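Local coordinates for tail fiber protein (Pseudomonas aeruginosa, PDB 6CL6), which forms the receptor-binding fibre of the R2 pyocin, a contractile injection system, and probably recognises the surface of target bacteria, at the interface of chains A and B. Numbering follows the deposited sequence. Chains: chain A/B, Tail fiber protein.

The interface of chains A and B. Residues chain A 168-170, 186-190; chain B 180, 182-183, 195-197, 199, 204.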
ATOM      1  N   ALA A 168     -17.363  -2.818  27.279  1.00 12.04           N
ATOM      2  CA  ALA A 168     -18.805  -2.667  27.436  1.00 13.14           C
ATOM      3  C   ALA A 168     -19.468  -2.729  26.059  1.00 12.18           C
ATOM      4  O   ALA A 168     -18.862  -2.394  25.040  1.00 13.53           O
ATOM      5  CB  ALA A 168     -19.103  -1.340  28.126  1.00 13.15           C
ATOM      6  N   GLY A 169     -20.712  -3.171  26.022  1.00 10.16           N
ATOM      7  CA  GLY A 169     -21.375  -3.344  24.738  1.00 12.98           C
ATOM      8  C   GLY A 169     -22.748  -3.942  24.864  1.00 12.57           C
ATOM      9  O   GLY A 169     -23.221  -4.262  25.950  1.00 14.16           O
ATOM     10  N   LEU A 170     -23.368  -4.114  23.708  1.00 10.85           N
ATOM     11  CA  LEU A 170     -24.715  -4.647  23.579  1.00 10.08           C
ATOM     12  C   LEU A 170     -24.719  -6.043  22.990  1.00 12.73           C
ATOM     13  O   LEU A 170     -24.326  -6.246  21.832  1.00 16.03           O
ATOM     14  CB  LEU A 170     -25.565  -3.714  22.700  1.00  9.98           C
ATOM     15  CG  LEU A 170     -27.059  -3.917  22.792  1.00 11.66           C
ATOM     16  CD1 LEU A 170     -27.578  -3.663  24.180  1.00 19.41           C
ATOM     17  CD2 LEU A 170     -27.744  -3.011  21.804  1.00 18.04           C
ATOM     18  N   GLN A 186     -22.195  -5.504  19.947  1.00 13.73           N
ATOM     19  CA  GLN A 186     -21.826  -4.168  19.477  1.00 12.49           C
ATOM     20  C   GLN A 186     -21.084  -3.463  20.609  1.00 13.64           C
ATOM     21  O   GLN A 186     -21.665  -3.156  21.657  1.00 12.96           O
ATOM     22  CB  GLN A 186     -23.077  -3.411  19.040  1.00  8.11           C
ATOM     23  CG  GLN A 186     -22.812  -1.971  18.599  1.00  7.98           C
ATOM     24  CD  GLN A 186     -24.080  -1.227  18.209  1.00 13.37           C
ATOM     25  OE1 GLN A 186     -25.167  -1.808  18.070  1.00 13.76           O
ATOM     26  NE2 GLN A 186     -23.945   0.072  18.037  1.00 14.64           N
ATOM     27  N   ALA A 187     -19.808  -3.197  20.390  1.00  9.70           N
ATOM     28  CA  ALA A 187     -18.985  -2.541  21.403  1.00  9.42           C
ATOM     29  C   ALA A 187     -19.430  -1.097  21.601  1.00  8.29           C
ATOM     30  O   ALA A 187     -19.747  -0.392  20.644  1.00 15.45           O
ATOM     31  CB  ALA A 187     -17.524  -2.591  20.996  1.00 14.03           C
ATOM     32  N   TYR A 188     -19.443  -0.651  22.859  1.00 14.27           N
ATOM     33  CA  TYR A 188     -19.960   0.684  23.160  1.00 10.96           C
ATOM     34  C   TYR A 188     -19.132   1.773  22.494  1.00 16.25           C
ATOM     35  O   TYR A 188     -19.677   2.798  22.068  1.00 14.46           O
ATOM     36  CB  TYR A 188     -20.022   0.900  24.682  1.00  9.55           C
ATOM     37  CG  TYR A 188     -18.757   1.381  25.303  1.00 25.06           C
ATOM     38  CD1 TYR A 188     -17.675   0.529  25.494  1.00 16.39           C
ATOM     39  CD2 TYR A 188     -18.623   2.714  25.698  1.00 16.20           C
ATOM     40  CE1 TYR A 188     -16.503   0.988  26.081  1.00 17.71           C
ATOM     41  CE2 TYR A 188     -17.452   3.179  26.249  1.00 12.52           C
ATOM     42  CZ  TYR A 188     -16.405   2.319  26.446  1.00 27.32           C
ATOM     43  OH  TYR A 188     -15.260   2.797  27.019  1.00 17.66           O
ATOM     44  N   ASP A 189     -17.812   1.584  22.408  1.00 18.37           N
ATOM     45  CA  ASP A 189     -16.933   2.564  21.778  1.00 11.19           C
ATOM     46  C   ASP A 189     -16.718   2.314  20.285  1.00 15.89           C
ATOM     47  O   ASP A 189     -15.762   2.845  19.699  1.00 15.35           O
ATOM     48  CB  ASP A 189     -15.567   2.575  22.476  1.00 15.27           C
ATOM     49  CG  ASP A 189     -14.851   1.243  22.376  1.00 16.81           C
ATOM     50  OD1 ASP A 189     -15.464   0.279  21.876  1.00 18.40           O
ATOM     51  OD2 ASP A 189     -13.660   1.173  22.758  1.00 18.93           O
ATOM     52  N   GLY A 190     -17.529   1.461  19.671  1.00 14.66           N
ATOM     53  CA  GLY A 190     -17.385   1.173  18.259  1.00 15.52           C
ATOM     54  C   GLY A 190     -16.136   0.410  17.898  1.00 14.37           C
ATOM     55  O   GLY A 190     -15.720   0.423  16.738  1.00 12.94           O
TER
ATOM     56  N   PHE B 180     -26.107   4.407  27.915  1.00 16.20           N
ATOM     57  CA  PHE B 180     -25.693   3.602  26.755  1.00 14.17           C
ATOM     58  C   PHE B 180     -26.898   3.539  25.812  1.00 11.30           C
ATOM     59  O   PHE B 180     -27.774   2.692  26.011  1.00 16.56           O
ATOM     60  CB  PHE B 180     -25.264   2.202  27.164  1.00 17.49           C
ATOM     61  CG  PHE B 180     -23.973   2.139  27.931  1.00 11.32           C
ATOM     62  CD1 PHE B 180     -23.962   2.265  29.310  1.00 13.05           C
ATOM     63  CD2 PHE B 180     -22.788   1.894  27.281  1.00 17.17           C
ATOM     64  CE1 PHE B 180     -22.774   2.194  30.011  1.00 15.90           C
ATOM     65  CE2 PHE B 180     -21.602   1.830  27.973  1.00 17.15           C
ATOM     66  CZ  PHE B 180     -21.603   1.963  29.344  1.00 18.61           C
ATOM     67  N   TYR B 182     -27.612   2.731  21.955  1.00 10.85           N
ATOM     68  CA  TYR B 182     -27.031   2.132  20.763  1.00 13.99           C
ATOM     69  C   TYR B 182     -27.916   2.414  19.566  1.00 11.14           C
ATOM     70  O   TYR B 182     -29.146   2.397  19.690  1.00 12.06           O
ATOM     71  CB  TYR B 182     -26.861   0.612  20.936  1.00 10.49           C
ATOM     72  CG  TYR B 182     -25.821   0.255  21.995  1.00 10.46           C
ATOM     73  CD1 TYR B 182     -26.190   0.145  23.349  1.00 10.86           C
ATOM     74  CD2 TYR B 182     -24.510  -0.008  21.657  1.00 10.87           C
ATOM     75  CE1 TYR B 182     -25.265  -0.197  24.319  1.00 10.95           C
ATOM     76  CE2 TYR B 182     -23.580  -0.356  22.621  1.00 10.34           C
ATOM     77  CZ  TYR B 182     -23.963  -0.435  23.949  1.00 15.69           C
ATOM     78  OH  TYR B 182     -23.046  -0.767  24.902  1.00 15.62           O
ATOM     79  N   GLN B 183     -27.294   2.650  18.419  1.00 10.63           N
ATOM     80  CA  GLN B 183     -28.024   2.817  17.151  1.00 10.63           C
ATOM     81  C   GLN B 183     -27.346   2.024  16.039  1.00 13.26           C
ATOM     82  O   GLN B 183     -26.115   1.850  16.034  1.00 12.22           O
ATOM     83  CB  GLN B 183     -28.093   4.299  16.730  1.00 17.41           C
ATOM     84  CG  GLN B 183     -28.886   5.210  17.683  1.00 14.23           C
ATOM     85  CD  GLN B 183     -28.931   6.645  17.195  1.00 11.10           C
ATOM     86  OE1 GLN B 183     -28.054   7.096  16.445  1.00 11.21           O
ATOM     87  NE2 GLN B 183     -29.960   7.370  17.616  1.00 14.98           N
ATOM     88  N   PHE B 195     -23.134   1.761  12.707  1.00 10.91           N
ATOM     89  CA  PHE B 195     -23.491   1.602  14.121  1.00 10.45           C
ATOM     90  C   PHE B 195     -22.731   2.611  14.975  1.00 11.25           C
ATOM     91  O   PHE B 195     -21.652   3.078  14.597  1.00 13.18           O
ATOM     92  CB  PHE B 195     -23.242   0.158  14.583  1.00 16.20           C
ATOM     93  CG  PHE B 195     -21.836  -0.267  14.481  1.00 15.69           C
ATOM     94  CD1 PHE B 195     -21.325  -0.740  13.285  1.00 18.99           C
ATOM     95  CD2 PHE B 195     -21.012  -0.229  15.576  1.00 11.44           C
ATOM     96  CE1 PHE B 195     -19.991  -1.139  13.198  1.00 21.41           C
ATOM     97  CE2 PHE B 195     -19.675  -0.645  15.497  1.00 15.76           C
ATOM     98  CZ  PHE B 195     -19.180  -1.092  14.295  1.00 20.98           C
ATOM     99  N   ARG B 196     -23.332   2.984  16.105  1.00 12.37           N
ATOM    100  CA  ARG B 196     -22.713   3.916  17.051  1.00 13.27           C
ATOM    101  C   ARG B 196     -23.445   3.831  18.376  1.00 14.32           C
ATOM    102  O   ARG B 196     -24.507   3.202  18.491  1.00 10.89           O
ATOM    103  CB  ARG B 196     -22.758   5.362  16.547  1.00 13.51           C
ATOM    104  CG  ARG B 196     -24.138   6.000  16.590  1.00  9.73           C
ATOM    105  CD  ARG B 196     -24.091   7.481  16.245  1.00 12.33           C
ATOM    106  NE  ARG B 196     -25.414   8.077  16.325  1.00 13.83           N
ATOM    107  CZ  ARG B 196     -25.670   9.375  16.367  1.00 15.02           C
ATOM    108  NH1 ARG B 196     -24.683  10.260  16.322  1.00 16.05           N
ATOM    109  NH2 ARG B 196     -26.925   9.787  16.460  1.00 15.69           N
ATOM    110  N   CYS B 197     -22.879   4.508  19.378  1.00 11.38           N
ATOM    111  CA  CYS B 197     -23.450   4.490  20.724  1.00  8.08           C
ATOM    112  C   CYS B 197     -23.235   5.834  21.385  1.00 16.61           C
ATOM    113  O   CYS B 197     -22.190   6.458  21.202  1.00 14.92           O
ATOM    114  CB  CYS B 197     -22.819   3.381  21.572  1.00 12.81           C
ATOM    115  SG  CYS B 197     -23.357   3.311  23.318  1.00 17.26           S
ATOM    116  N   HIS B 199     -22.534   7.318  24.821  1.00 11.77           N
ATOM    117  CA  HIS B 199     -22.023   6.901  26.122  1.00 20.94           C
ATOM    118  C   HIS B 199     -21.863   8.142  26.989  1.00 14.43           C
ATOM    119  O   HIS B 199     -21.182   9.101  26.589  1.00 20.54           O
ATOM    120  CB  HIS B 199     -20.683   6.180  25.998  1.00 19.08           C
ATOM    121  CG  HIS B 199     -20.104   5.799  27.326  1.00 22.20           C
ATOM    122  ND1 HIS B 199     -18.862   6.223  27.747  1.00 26.09           N
ATOM    123  CD2 HIS B 199     -20.628   5.083  28.350  1.00 22.67           C
ATOM    124  CE1 HIS B 199     -18.632   5.753  28.958  1.00 35.40           C
ATOM    125  NE2 HIS B 199     -19.687   5.060  29.348  1.00 31.98           N
ATOM    126  N   PHE B 204     -20.275   8.565  20.273  1.00 13.80           N
ATOM    127  CA  PHE B 204     -19.126   8.129  19.476  1.00 12.84           C
ATOM    128  C   PHE B 204     -19.461   8.301  17.995  1.00 17.60           C
ATOM    129  O   PHE B 204     -20.630   8.371  17.625  1.00 15.27           O
ATOM    130  CB  PHE B 204     -18.763   6.660  19.748  1.00 17.88           C
ATOM    131  CG  PHE B 204     -18.072   6.432  21.075  1.00 19.99           C
ATOM    132  CD1 PHE B 204     -16.720   6.688  21.226  1.00 29.44           C
ATOM    133  CD2 PHE B 204     -18.770   5.916  22.153  1.00 12.34           C
ATOM    134  CE1 PHE B 204     -16.077   6.477  22.436  1.00 18.60           C
ATOM    135  CE2 PHE B 204     -18.140   5.708  23.379  1.00 18.03           C
ATOM    136  CZ  PHE B 204     -16.806   5.969  23.522  1.00 16.89           C
TER
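The side-chain carbonyl oxygen OE1 of B:Gln183 is gripped by two donors, both from the guanidinium of B:Arg196. NE of B:Arg196 reaches OE1 of B:Gln183 at 2.8 Å and NH2 of B:Arg196 reaches the same OE1 at 2.9 Å. The oxygen lies in the guanidinium plane, but both nitrogens sit above the carbonyl plane, off its lone pairs. This side-on clamp ties together two neighbouring strands of chain B.

The contact between the chains is mainly apolar. The ring of B:Tyr182 is sandwiched. SG of B:Cys197 lies over one face, and CB of A:Leu170 lies over the other, 3.7 Å from the ring centroid. CG of A:Leu170 is anti to its backbone N (chi1 -163°), and its CD2 packs against the CG end of the ring. The ring's edge meets the amide of A:Gln186, whose plane stands 77° from it. The extended chain of A:Gln186 runs past B:Tyr182 in the opposite direction. NE2 of A:Gln186 makes a weak hydrogen bond to the backbone O of B:Gln183, at 3.4 Å. The same amide abuts CB of B:Phe195.

CG of A:Tyr188 takes the crowded position between the backbone N and the carbonyl carbon (chi1 86°). CB of A:Tyr188 meets the edge of the B:Phe180 ring, 3.8 Å from CE2. Its ring turns the CD2–CE2 edge onto the face of B:His199. CE2 of A:Tyr188 lies 3.7 Å from ND1 of B:His199. B:His199 in turn lays CD2 over a face of B:Phe180, toward the rim, so two chain B rings that meet A:Tyr188 also pack on each other. Beyond them, CA of A:Asp189 sits over the centre of the B:Phe204 ring, 3.7 Å from its centroid.

The deposited assembly is a trimer, and this patch belongs to one of its chain contacts. The start of strand 169-177, the end of strand 180-187 and the following loop of chain A pack against strands 180-187 and 193-199 and the loop residue B:Phe204 of chain B, in a globular part of the long fibre.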